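Local coordinates for putative Oleoyl-[acyl-carrier protein] thioesterase (Lactobacillus plantarum, PDB 2OWN), which probably hydrolyses the thioester bond of oleoyl-[acyl-carrier protein], releasing the fatty acid from its carrier, at residues H59-W63 with I130-V135; W187-L192 with T236-I240; R151-F155 with C248-I252. All coordinates share one frame; numbering follows the deposited sequence.

Contact 1 of 3, residues H59-W63 with I130-V135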
ATOM      1  N   HIS B  59      -8.512 -15.982 -24.276  1.00 46.94           N
ATOM      2  CA  HIS B  59      -8.589 -15.499 -25.679  1.00 46.96           C
ATOM      3  C   HIS B  59      -7.228 -14.957 -26.244  1.00 46.91           C
ATOM      4  O   HIS B  59      -7.211 -14.398 -27.353  1.00 47.02           O
ATOM      5  CB  HIS B  59      -9.702 -14.432 -25.834  1.00 46.86           C
ATOM      6  CG  HIS B  59     -11.074 -14.937 -25.509  1.00 48.14           C
ATOM      7  ND1 HIS B  59     -11.651 -14.784 -24.267  1.00 49.00           N
ATOM      8  CD2 HIS B  59     -11.979 -15.604 -26.265  1.00 49.10           C
ATOM      9  CE1 HIS B  59     -12.853 -15.331 -24.272  1.00 48.91           C
ATOM     10  NE2 HIS B  59     -13.078 -15.834 -25.473  1.00 49.24           N
ATOM     11  N   GLY B  60      -6.107 -15.143 -25.518  1.00 46.44           N
ATOM     12  CA  GLY B  60      -4.772 -14.685 -25.935  1.00 46.52           C
ATOM     13  C   GLY B  60      -4.602 -13.176 -25.977  1.00 46.32           C
ATOM     14  O   GLY B  60      -3.847 -12.678 -26.816  1.00 47.04           O
ATOM     15  N   VAL B  61      -5.295 -12.467 -25.076  1.00 45.81           N
ATOM     16  CA  VAL B  61      -5.293 -10.991 -24.967  1.00 45.36           C
ATOM     17  C   VAL B  61      -5.504 -10.495 -23.526  1.00 45.01           C
ATOM     18  O   VAL B  61      -5.936 -11.255 -22.656  1.00 45.01           O
ATOM     19  CB  VAL B  61      -6.390 -10.343 -25.878  1.00 45.17           C
ATOM     20  CG1 VAL B  61      -6.015 -10.422 -27.350  1.00 45.45           C
ATOM     21  CG2 VAL B  61      -7.758 -10.987 -25.621  1.00 47.53           C
ATOM     22  N   GLY B  62      -5.192  -9.219 -23.303  1.00 45.03           N
ATOM     23  CA  GLY B  62      -5.346  -8.567 -21.986  1.00 44.00           C
ATOM     24  C   GLY B  62      -5.431  -7.053 -22.094  1.00 43.34           C
ATOM     25  O   GLY B  62      -4.767  -6.472 -22.963  1.00 43.19           O
ATOM     26  N   TRP B  63      -6.238  -6.429 -21.225  1.00 42.41           N
ATOM     27  CA  TRP B  63      -6.409  -4.966 -21.200  1.00 41.17           C
ATOM     28  C   TRP B  63      -5.154  -4.301 -20.614  1.00 41.24           C
ATOM     29  O   TRP B  63      -4.632  -4.762 -19.591  1.00 41.29           O
ATOM     30  CB  TRP B  63      -7.644  -4.528 -20.404  1.00 40.63           C
ATOM     31  CG  TRP B  63      -8.949  -4.909 -21.011  1.00 37.95           C
ATOM     32  CD1 TRP B  63      -9.771  -5.928 -20.629  1.00 38.13           C
ATOM     33  CD2 TRP B  63      -9.583  -4.272 -22.121  1.00 39.15           C
ATOM     34  NE1 TRP B  63     -10.893  -5.960 -21.423  1.00 38.09           N
ATOM     35  CE2 TRP B  63     -10.808  -4.958 -22.354  1.00 38.10           C
ATOM     36  CE3 TRP B  63      -9.241  -3.178 -22.950  1.00 38.33           C
ATOM     37  CZ2 TRP B  63     -11.706  -4.588 -23.393  1.00 39.87           C
ATOM     38  CZ3 TRP B  63     -10.135  -2.795 -23.993  1.00 38.77           C
ATOM     39  CH2 TRP B  63     -11.355  -3.508 -24.200  1.00 39.10           C
ATOM     40  N   ILE B 130      -9.877  -4.807 -30.721  1.00 47.70           N
ATOM     41  CA  ILE B 130     -10.778  -5.050 -29.576  1.00 47.31           C
ATOM     42  C   ILE B 130     -11.853  -6.074 -29.979  1.00 47.00           C
ATOM     43  O   ILE B 130     -12.542  -5.879 -30.987  1.00 47.04           O
ATOM     44  CB  ILE B 130     -11.452  -3.754 -29.024  1.00 47.34           C
ATOM     45  CG1 ILE B 130     -10.392  -2.759 -28.535  1.00 47.95           C
ATOM     46  CG2 ILE B 130     -12.421  -4.075 -27.871  1.00 46.98           C
ATOM     47  CD1 ILE B 130     -10.951  -1.480 -27.936  1.00 46.81           C
ATOM     48  N   LEU B 131     -11.971  -7.144 -29.183  1.00 46.46           N
ATOM     49  CA  LEU B 131     -12.950  -8.210 -29.386  1.00 46.67           C
ATOM     50  C   LEU B 131     -14.277  -7.688 -28.806  1.00 46.65           C
ATOM     51  O   LEU B 131     -14.287  -7.332 -27.614  1.00 46.10           O
ATOM     52  CB  LEU B 131     -12.539  -9.504 -28.664  1.00 46.37           C
ATOM     53  CG  LEU B 131     -11.189 -10.138 -29.020  1.00 46.36           C
ATOM     54  CD1 LEU B 131     -10.903 -11.319 -28.099  1.00 45.98           C
ATOM     55  CD2 LEU B 131     -11.118 -10.571 -30.483  1.00 46.67           C
ATOM     56  N   PRO B 132     -15.371  -7.588 -29.627  1.00 46.79           N
ATOM     57  CA  PRO B 132     -16.670  -7.097 -29.089  1.00 46.71           C
ATOM     58  C   PRO B 132     -17.297  -7.943 -27.947  1.00 46.57           C
ATOM     59  O   PRO B 132     -18.054  -7.379 -27.163  1.00 46.75           O
ATOM     60  CB  PRO B 132     -17.576  -7.039 -30.333  1.00 46.75           C
ATOM     61  CG  PRO B 132     -16.975  -7.970 -31.281  1.00 48.13           C
ATOM     62  CD  PRO B 132     -15.499  -7.885 -31.069  1.00 46.80           C
ATOM     63  N   GLU B 133     -16.996  -9.250 -27.882  1.00 46.29           N
ATOM     64  CA  GLU B 133     -17.477 -10.149 -26.793  1.00 46.01           C
ATOM     65  C   GLU B 133     -16.940  -9.738 -25.401  1.00 44.56           C
ATOM     66  O   GLU B 133     -17.662  -9.871 -24.411  1.00 43.66           O
ATOM     67  CB  GLU B 133     -17.157 -11.635 -27.071  1.00 46.27           C
ATOM     68  CG  GLU B 133     -15.650 -12.017 -27.148  1.00 48.89           C
ATOM     69  CD  GLU B 133     -15.390 -13.494 -27.465  1.00 49.02           C
ATOM     70  OE1 GLU B 133     -16.328 -14.326 -27.459  1.00 54.11           O
ATOM     71  OE2 GLU B 133     -14.212 -13.826 -27.710  1.00 56.31           O
ATOM     72  N   LEU B 134     -15.686  -9.264 -25.345  1.00 43.80           N
ATOM     73  CA  LEU B 134     -15.041  -8.789 -24.092  1.00 42.88           C
ATOM     74  C   LEU B 134     -15.454  -7.351 -23.654  1.00 41.93           C
ATOM     75  O   LEU B 134     -15.117  -6.953 -22.534  1.00 42.20           O
ATOM     76  CB  LEU B 134     -13.507  -8.894 -24.188  1.00 42.97           C
ATOM     77  CG  LEU B 134     -12.925 -10.269 -24.562  1.00 42.57           C
ATOM     78  CD1 LEU B 134     -11.411 -10.188 -24.626  1.00 42.46           C
ATOM     79  CD2 LEU B 134     -13.342 -11.385 -23.605  1.00 41.13           C
ATOM     80  N   VAL B 135     -16.130  -6.591 -24.536  1.00 40.69           N
ATOM     81  CA  VAL B 135     -16.643  -5.218 -24.289  1.00 39.68           C
ATOM     82  C   VAL B 135     -18.195  -5.140 -24.215  1.00 38.15           C
ATOM     83  O   VAL B 135     -18.709  -4.299 -23.464  1.00 37.32           O
ATOM     84  CB  VAL B 135     -16.069  -4.221 -25.344  1.00 40.49           C
ATOM     85  CG1 VAL B 135     -16.538  -2.781 -25.112  1.00 42.95           C
ATOM     86  CG2 VAL B 135     -14.565  -4.233 -25.285  1.00 40.94           C
TER
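W63 presents the far end of its indole to V135 and I130. The methyl CG2 of V135 sits at the ring edge, in the indole plane, with W63 CZ2 3.4 Å from V135 CG2; the two side chains cross at roughly a right angle. I130 comes in at a similar angle, its CG2 3.9 Å from W63 CH2. The indole swings across because W63 CG lies anti to the carbonyl carbon (chi1 -67°). W63 NE1 is buried here and has no partner in the model. Two residues back along the strand, V61 meets two leucines with a single methyl: V61 CG2 is 3.9 Å from L134 CD1 and 4.0 Å from L131 CD1. This belongs to the N-terminal hot-dog domain, where the start of strand 61-72 meets the loop that follows strand 127-128, and M119 of the adjoining strand 109-121 touches V61, W63 and L134 alike. Farther out lies a polar pair. E133 turns its CG into the crowded position between backbone N and carbonyl carbon (chi1 63°), then runs extended toward the imidazole of H59. E133 OE2 comes within 3.2 Å of H59 NE2, but the angle is too poor for a hydrogen bond, and carboxylate and ring planes stand 60° apart. Alongside, L134 CD2 slides past the H59 ring, 3.9 Å from H59 ND1, which itself bonds weakly to M55 O.

Contact 2 of 3, residues W187-L192 with T236-I240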
ATOM      1  N   TRP B 187       6.673   6.556  -7.008  1.00 29.42           N
ATOM      2  CA  TRP B 187       7.943   7.103  -7.527  1.00 30.87           C
ATOM      3  C   TRP B 187       7.777   8.563  -7.940  1.00 31.62           C
ATOM      4  O   TRP B 187       8.611   9.390  -7.575  1.00 33.97           O
ATOM      5  CB  TRP B 187       8.511   6.292  -8.718  1.00 31.46           C
ATOM      6  CG  TRP B 187       8.489   4.810  -8.518  1.00 30.51           C
ATOM      7  CD1 TRP B 187       8.741   4.147  -7.359  1.00 32.50           C
ATOM      8  CD2 TRP B 187       8.278   3.815  -9.519  1.00 30.48           C
ATOM      9  NE1 TRP B 187       8.637   2.806  -7.550  1.00 32.81           N
ATOM     10  CE2 TRP B 187       8.366   2.555  -8.869  1.00 33.24           C
ATOM     11  CE3 TRP B 187       8.008   3.856 -10.907  1.00 31.47           C
ATOM     12  CZ2 TRP B 187       8.185   1.324  -9.558  1.00 34.40           C
ATOM     13  CZ3 TRP B 187       7.824   2.629 -11.610  1.00 32.17           C
ATOM     14  CH2 TRP B 187       7.919   1.378 -10.922  1.00 32.73           C
ATOM     15  N   LEU B 188       6.714   8.848  -8.711  1.00 31.69           N
ATOM     16  CA  LEU B 188       6.373  10.203  -9.221  1.00 31.64           C
ATOM     17  C   LEU B 188       6.222  11.252  -8.123  1.00 31.92           C
ATOM     18  O   LEU B 188       6.890  12.285  -8.163  1.00 29.79           O
ATOM     19  CB  LEU B 188       5.076  10.169 -10.055  1.00 31.62           C
ATOM     20  CG  LEU B 188       5.108   9.414 -11.394  1.00 32.35           C
ATOM     21  CD1 LEU B 188       3.700   9.036 -11.888  1.00 31.12           C
ATOM     22  CD2 LEU B 188       5.866  10.213 -12.448  1.00 30.33           C
ATOM     23  N   VAL B 189       5.369  10.948  -7.140  1.00 33.65           N
ATOM     24  CA  VAL B 189       5.085  11.857  -6.008  1.00 33.62           C
ATOM     25  C   VAL B 189       6.299  11.984  -5.078  1.00 33.46           C
ATOM     26  O   VAL B 189       6.621  13.106  -4.683  1.00 33.13           O
ATOM     27  CB  VAL B 189       3.778  11.472  -5.245  1.00 33.64           C
ATOM     28  CG1 VAL B 189       3.520  12.418  -4.072  1.00 34.62           C
ATOM     29  CG2 VAL B 189       2.595  11.497  -6.222  1.00 31.22           C
ATOM     30  N   ASP B 190       6.951  10.855  -4.745  1.00 35.08           N
ATOM     31  CA  ASP B 190       8.161  10.861  -3.880  1.00 33.63           C
ATOM     32  C   ASP B 190       9.364  11.621  -4.501  1.00 33.13           C
ATOM     33  O   ASP B 190      10.258  12.020  -3.748  1.00 34.63           O
ATOM     34  CB  ASP B 190       8.594   9.454  -3.450  1.00 33.54           C
ATOM     35  CG  ASP B 190       9.730   9.477  -2.446  1.00 36.10           C
ATOM     36  OD1 ASP B 190       9.527  10.058  -1.354  1.00 35.60           O
ATOM     37  OD2 ASP B 190      10.831   9.014  -2.806  1.00 32.79           O
ATOM     38  N   THR B 191       9.415  11.790  -5.840  1.00 33.05           N
ATOM     39  CA  THR B 191      10.478  12.602  -6.512  1.00 33.04           C
ATOM     40  C   THR B 191      10.491  14.040  -5.946  1.00 34.22           C
ATOM     41  O   THR B 191      11.569  14.613  -5.760  1.00 36.93           O
ATOM     42  CB  THR B 191      10.322  12.664  -8.055  1.00 33.28           C
ATOM     43  OG1 THR B 191      10.258  11.339  -8.590  1.00 27.73           O
ATOM     44  CG2 THR B 191      11.499  13.426  -8.725  1.00 31.99           C
ATOM     45  N   LEU B 192       9.292  14.575  -5.655  1.00 33.33           N
ATOM     46  CA  LEU B 192       9.110  15.908  -5.077  1.00 33.27           C
ATOM     47  C   LEU B 192       9.422  15.846  -3.567  1.00 34.08           C
ATOM     48  O   LEU B 192       9.094  14.832  -2.927  1.00 34.46           O
ATOM     49  CB  LEU B 192       7.679  16.408  -5.281  1.00 31.91           C
ATOM     50  CG  LEU B 192       7.185  16.537  -6.727  1.00 32.17           C
ATOM     51  CD1 LEU B 192       5.676  16.780  -6.760  1.00 30.17           C
ATOM     52  CD2 LEU B 192       7.945  17.627  -7.479  1.00 31.41           C
ATOM     53  N   THR B 236       3.845  20.399 -12.029  1.00 31.02           N
ATOM     54  CA  THR B 236       5.019  19.501 -11.960  1.00 30.25           C
ATOM     55  C   THR B 236       4.960  18.595 -13.209  1.00 29.53           C
ATOM     56  O   THR B 236       3.910  18.035 -13.500  1.00 28.39           O
ATOM     57  CB  THR B 236       5.184  18.712 -10.649  1.00 30.91           C
ATOM     58  OG1 THR B 236       4.146  17.748 -10.512  1.00 30.70           O
ATOM     59  CG2 THR B 236       5.214  19.670  -9.438  1.00 30.06           C
ATOM     60  N   SER B 237       6.072  18.528 -13.941  1.00 29.41           N
ATOM     61  CA  SER B 237       6.255  17.727 -15.156  1.00 29.64           C
ATOM     62  C   SER B 237       7.163  16.589 -14.729  1.00 28.39           C
ATOM     63  O   SER B 237       8.262  16.856 -14.252  1.00 29.27           O
ATOM     64  CB  SER B 237       6.900  18.565 -16.257  1.00 30.22           C
ATOM     65  OG  SER B 237       7.154  17.802 -17.422  1.00 31.28           O
ATOM     66  N   HIS B 238       6.721  15.348 -14.926  1.00 29.33           N
ATOM     67  CA  HIS B 238       7.439  14.134 -14.527  1.00 28.98           C
ATOM     68  C   HIS B 238       7.718  13.182 -15.685  1.00 30.11           C
ATOM     69  O   HIS B 238       6.957  13.147 -16.660  1.00 28.13           O
ATOM     70  CB  HIS B 238       6.618  13.341 -13.507  1.00 29.65           C
ATOM     71  CG  HIS B 238       6.227  14.100 -12.280  1.00 29.10           C
ATOM     72  ND1 HIS B 238       6.806  13.868 -11.052  1.00 32.20           N
ATOM     73  CD2 HIS B 238       5.301  15.068 -12.087  1.00 33.51           C
ATOM     74  CE1 HIS B 238       6.261  14.673 -10.156  1.00 33.69           C
ATOM     75  NE2 HIS B 238       5.349  15.412 -10.758  1.00 30.40           N
ATOM     76  N   LEU B 239       8.797  12.401 -15.532  1.00 31.94           N
ATOM     77  CA  LEU B 239       9.230  11.363 -16.482  1.00 31.87           C
ATOM     78  C   LEU B 239       9.842  10.178 -15.719  1.00 32.48           C
ATOM     79  O   LEU B 239      10.721  10.395 -14.881  1.00 32.98           O
ATOM     80  CB  LEU B 239      10.254  11.899 -17.498  1.00 32.60           C
ATOM     81  CG  LEU B 239      10.893  10.926 -18.525  1.00 32.07           C
ATOM     82  CD1 LEU B 239       9.844  10.219 -19.380  1.00 30.89           C
ATOM     83  CD2 LEU B 239      11.897  11.641 -19.411  1.00 33.16           C
ATOM     84  N   ILE B 240       9.352   8.964 -15.993  1.00 32.83           N
ATOM     85  CA  ILE B 240       9.887   7.713 -15.445  1.00 33.47           C
ATOM     86  C   ILE B 240      10.513   7.014 -16.663  1.00 34.77           C
ATOM     87  O   ILE B 240       9.831   6.839 -17.688  1.00 33.38           O
ATOM     88  CB  ILE B 240       8.830   6.795 -14.800  1.00 33.52           C
ATOM     89  CG1 ILE B 240       8.038   7.506 -13.692  1.00 34.61           C
ATOM     90  CG2 ILE B 240       9.485   5.517 -14.228  1.00 35.01           C
ATOM     91  CD1 ILE B 240       8.857   7.962 -12.492  1.00 35.86           C
TER
HETATM   92  O   HOH W   1       8.965  11.907 -11.102  1.00 20.64           O
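H238 turns its imidazole toward the helix, with L192 CG near the ring plane at one edge, 4.0 Å from H238 CE1. Water 1 also lies at the edge, in the ring plane, 2.9 Å from H238 ND1, and it donates a second bond to T191 OG1. At the other ring nitrogen, H238 NE2 and T236 OG1 are only 2.6 Å apart, a short hydrogen bond whose direction the model does not settle. With both nitrogens engaged, the ring is fixed in its rotation. L188 O approaches the ring obliquely, 3.2 Å from H238 CE1, without forming a hydrogen bond. The indole of W187 is met obliquely by I240 CG2; beyond the two segments it stacks with Y166, and the ring of Y184 also meets it.

The aliphatic groups fill in around the rings. L188 holds CG anti to its carbonyl carbon (chi1 -67°), and from there CD2 presses on H238 CB at 3.4 Å, a close approach, while also touching I240 CG1. L192 and T236 reach toward each other tip to tip, L192 CD2 being 3.9 Å from T236 CG2. T191 OG1 bonds back to W187 O at 2.7 Å, which keeps the hydroxyl in place to receive the water.

The second subunit also reaches this helix: its R169 packs on W187, and D190 OD1 accepts a hydrogen bond from F170 N of that subunit. Helix 187-191 and strand 236-240 run with their axes 9.2 Å apart and their directions at 129°, a helix laid obliquely across the inside of a curved antiparallel sheet. This is the arrangement of the hot-dog fold, in which such a sheet wraps round a helix, here in the C-terminal domain.

Contact 3 of 3, residues R151-F155 with C248-I252. With SO4 (sulfate ion), chain O.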
ATOM      1  N   ARG B 151      -3.075  15.983 -22.870  1.00 32.31           N
ATOM      2  CA  ARG B 151      -1.712  15.449 -22.912  1.00 33.53           C
ATOM      3  C   ARG B 151      -0.818  16.019 -21.812  1.00 33.98           C
ATOM      4  O   ARG B 151      -0.976  17.202 -21.457  1.00 33.28           O
ATOM      5  CB  ARG B 151      -0.989  15.738 -24.249  1.00 34.18           C
ATOM      6  CG  ARG B 151      -1.373  14.884 -25.429  1.00 34.74           C
ATOM      7  CD  ARG B 151      -0.561  15.323 -26.641  1.00 36.60           C
ATOM      8  NE  ARG B 151      -0.675  14.432 -27.800  1.00 39.39           N
ATOM      9  CZ  ARG B 151      -0.112  14.648 -29.003  1.00 41.84           C
ATOM     10  NH1 ARG B 151       0.631  15.742 -29.272  1.00 43.96           N
ATOM     11  NH2 ARG B 151      -0.292  13.741 -29.969  1.00 45.63           N
ATOM     12  N   PRO B 152       0.116  15.185 -21.264  1.00 34.50           N
ATOM     13  CA  PRO B 152       1.096  15.752 -20.336  1.00 35.07           C
ATOM     14  C   PRO B 152       2.115  16.612 -21.126  1.00 35.42           C
ATOM     15  O   PRO B 152       2.215  16.506 -22.369  1.00 34.02           O
ATOM     16  CB  PRO B 152       1.792  14.519 -19.724  1.00 35.30           C
ATOM     17  CG  PRO B 152       1.025  13.356 -20.143  1.00 36.17           C
ATOM     18  CD  PRO B 152       0.303  13.722 -21.389  1.00 33.87           C
ATOM     19  N   ILE B 153       2.847  17.455 -20.397  1.00 35.98           N
ATOM     20  CA  ILE B 153       3.904  18.307 -20.961  1.00 36.67           C
ATOM     21  C   ILE B 153       5.019  17.367 -21.436  1.00 37.45           C
ATOM     22  O   ILE B 153       5.303  16.350 -20.774  1.00 36.80           O
ATOM     23  CB  ILE B 153       4.469  19.337 -19.924  1.00 36.66           C
ATOM     24  CG1 ILE B 153       3.387  20.341 -19.498  1.00 36.96           C
ATOM     25  CG2 ILE B 153       5.685  20.107 -20.482  1.00 37.97           C
ATOM     26  CD1 ILE B 153       3.834  21.309 -18.397  1.00 35.91           C
ATOM     27  N   SER B 154       5.596  17.670 -22.605  1.00 38.86           N
ATOM     28  CA  SER B 154       6.696  16.872 -23.165  1.00 40.09           C
ATOM     29  C   SER B 154       7.878  17.192 -22.240  1.00 38.92           C
ATOM     30  O   SER B 154       8.313  18.350 -22.179  1.00 39.16           O
ATOM     31  CB  SER B 154       6.987  17.214 -24.626  1.00 40.82           C
ATOM     32  OG  SER B 154       7.946  16.318 -25.156  1.00 47.15           O
ATOM     33  N   PHE B 155       8.310  16.189 -21.462  1.00 37.33           N
ATOM     34  CA  PHE B 155       9.391  16.367 -20.485  1.00 36.53           C
ATOM     35  C   PHE B 155      10.734  16.785 -21.130  1.00 37.34           C
ATOM     36  O   PHE B 155      11.199  16.128 -22.067  1.00 37.62           O
ATOM     37  CB  PHE B 155       9.606  15.115 -19.604  1.00 35.55           C
ATOM     38  CG  PHE B 155      10.559  15.354 -18.465  1.00 33.03           C
ATOM     39  CD1 PHE B 155      10.087  15.901 -17.259  1.00 32.50           C
ATOM     40  CD2 PHE B 155      11.938  15.081 -18.601  1.00 34.23           C
ATOM     41  CE1 PHE B 155      10.969  16.164 -16.188  1.00 32.76           C
ATOM     42  CE2 PHE B 155      12.835  15.347 -17.539  1.00 34.31           C
ATOM     43  CZ  PHE B 155      12.341  15.898 -16.337  1.00 34.49           C
ATOM     44  N   CYS B 248       6.918   6.179 -18.460  1.00 35.68           N
ATOM     45  CA  CYS B 248       5.744   6.966 -18.075  1.00 35.08           C
ATOM     46  C   CYS B 248       6.018   8.481 -18.066  1.00 34.96           C
ATOM     47  O   CYS B 248       7.062   8.890 -17.548  1.00 34.12           O
ATOM     48  CB  CYS B 248       5.295   6.497 -16.689  1.00 35.74           C
ATOM     49  SG  CYS B 248       3.853   7.257 -15.974  1.00 37.97           S
ATOM     50  N   GLU B 249       5.132   9.271 -18.691  1.00 34.43           N
ATOM     51  CA  GLU B 249       5.191  10.764 -18.717  1.00 35.36           C
ATOM     52  C   GLU B 249       3.947  11.271 -18.000  1.00 33.23           C
ATOM     53  O   GLU B 249       2.830  10.840 -18.334  1.00 32.82           O
ATOM     54  CB  GLU B 249       5.312  11.362 -20.121  1.00 35.94           C
ATOM     55  CG  GLU B 249       6.731  11.362 -20.676  1.00 40.82           C
ATOM     56  CD  GLU B 249       6.848  12.124 -21.985  1.00 39.43           C
ATOM     57  OE1 GLU B 249       6.101  11.792 -22.933  1.00 50.89           O
ATOM     58  OE2 GLU B 249       7.726  13.016 -22.083  1.00 43.76           O
ATOM     59  N   VAL B 250       4.145  12.160 -17.012  1.00 32.45           N
ATOM     60  CA  VAL B 250       3.066  12.709 -16.175  1.00 32.37           C
ATOM     61  C   VAL B 250       3.181  14.215 -15.898  1.00 33.01           C
ATOM     62  O   VAL B 250       4.288  14.729 -15.682  1.00 31.76           O
ATOM     63  CB  VAL B 250       2.982  11.918 -14.811  1.00 33.09           C
ATOM     64  CG1 VAL B 250       1.976  12.531 -13.787  1.00 32.12           C
ATOM     65  CG2 VAL B 250       2.660  10.441 -15.048  1.00 30.04           C
ATOM     66  N   THR B 251       2.034  14.900 -15.944  1.00 31.74           N
ATOM     67  CA  THR B 251       1.925  16.327 -15.613  1.00 31.67           C
ATOM     68  C   THR B 251       0.854  16.437 -14.518  1.00 30.88           C
ATOM     69  O   THR B 251      -0.252  15.927 -14.697  1.00 30.95           O
ATOM     70  CB  THR B 251       1.652  17.201 -16.826  1.00 32.09           C
ATOM     71  OG1 THR B 251       2.781  17.115 -17.703  1.00 32.62           O
ATOM     72  CG2 THR B 251       1.476  18.662 -16.402  1.00 30.91           C
ATOM     73  N   ILE B 252       1.204  17.086 -13.401  1.00 30.08           N
ATOM     74  CA  ILE B 252       0.305  17.272 -12.256  1.00 31.14           C
ATOM     75  C   ILE B 252       0.110  18.766 -11.990  1.00 31.53           C
ATOM     76  O   ILE B 252       1.091  19.517 -11.978  1.00 30.92           O
ATOM     77  CB  ILE B 252       0.828  16.579 -10.961  1.00 31.75           C
ATOM     78  CG1 ILE B 252       1.105  15.087 -11.188  1.00 32.63           C
ATOM     79  CG2 ILE B 252      -0.171  16.747  -9.788  1.00 31.84           C
ATOM     80  CD1 ILE B 252       1.709  14.378  -9.979  1.00 29.63           C
TER
HETATM   81  S   SO4 O 262      -2.683  10.815 -27.875  1.00 72.84           S
HETATM   82  O1  SO4 O 262      -2.928  12.054 -27.159  1.00 70.34           O
HETATM   83  O2  SO4 O 262      -1.513  10.163 -27.294  1.00 73.56           O
HETATM   84  O3  SO4 O 262      -3.857   9.959 -27.744  1.00 72.62           O
HETATM   85  O4  SO4 O 262      -2.457  11.082 -29.291  1.00 71.46           O
HETATM   86  O   HOH W   2       5.247  16.019 -18.101  1.00 30.84           O
HETATM   87  O   HOH W   3       6.336  13.586 -25.363  1.00 58.62           O
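I153 and T251 are joined by the shorter of two direct hydrogen bonds: I153 N donates to T251 OG1 at 2.7 Å, fairly straight at 159°. The hydroxyl faces the loop because it stands anti to the carbonyl carbon of T251 (chi1 -64°). The second bond is longer, F155 N to E249 OE2 at 3.3 Å, and the donor comes from above the carboxylate plane, 37° out of it.

Two waters reinforce these. Water 2 donates to I153 O and to V250 O and also bonds T251 OG1 at 2.7 Å, so the threonine oxygen is held both by the loop backbone and by a bridging water. Water 3 links S154 OG to E249 OE1; that carboxylate lies near E210 as well, a pairing of like charges that might raise its proton affinity. A valine in place of T251 would probably leave I153 N without its acceptor and water 2 with one partner fewer, slackening the loop's hold on the strand.

Van der Waals contacts complete the join. P152 rests on the strand, its CG 3.6 Å from E249 O and its CB 3.4 Å from T251 OG1, and I153 CG1 crosses over T251 CG2 at 4.0 Å.

R151 instead reaches away, extended, to a sulfate, with weak bonds from NE to O1 and from NH2 to O4; Q67 also binds this ion. Strand 246-256 lies between strands 200-209 and 233-241, and the loop runs over it: P152 leans on R208 of the first, F155 packs against S237 and L239 of the second, and V250 points the opposite way, to L188 of helix 184-191.

Overall arrangement
Contact 1 lies in the N-terminal hot-dog domain, and contacts 2 and 3 are both built on strands of the C-terminal one. Centres of contacts 1 and 2 are about 33 Å apart, on opposite sides of the chain's centre, and those of contacts 1 and 3 about 29 Å. The centres of contacts 2 and 3 are about 10 Å apart and the two touch, because strands 233-241 and 246-256 are neighbours: H238 N lies 2.6 Å from V250 O. Along the chain contact 1 closes first; contact 2 is then nested within the loop closed by contact 3. Strand 61-72 pairs with 200-209, which pairs with 246-256, so the two domains of this tandem hot-dog protein are tied through their sheets.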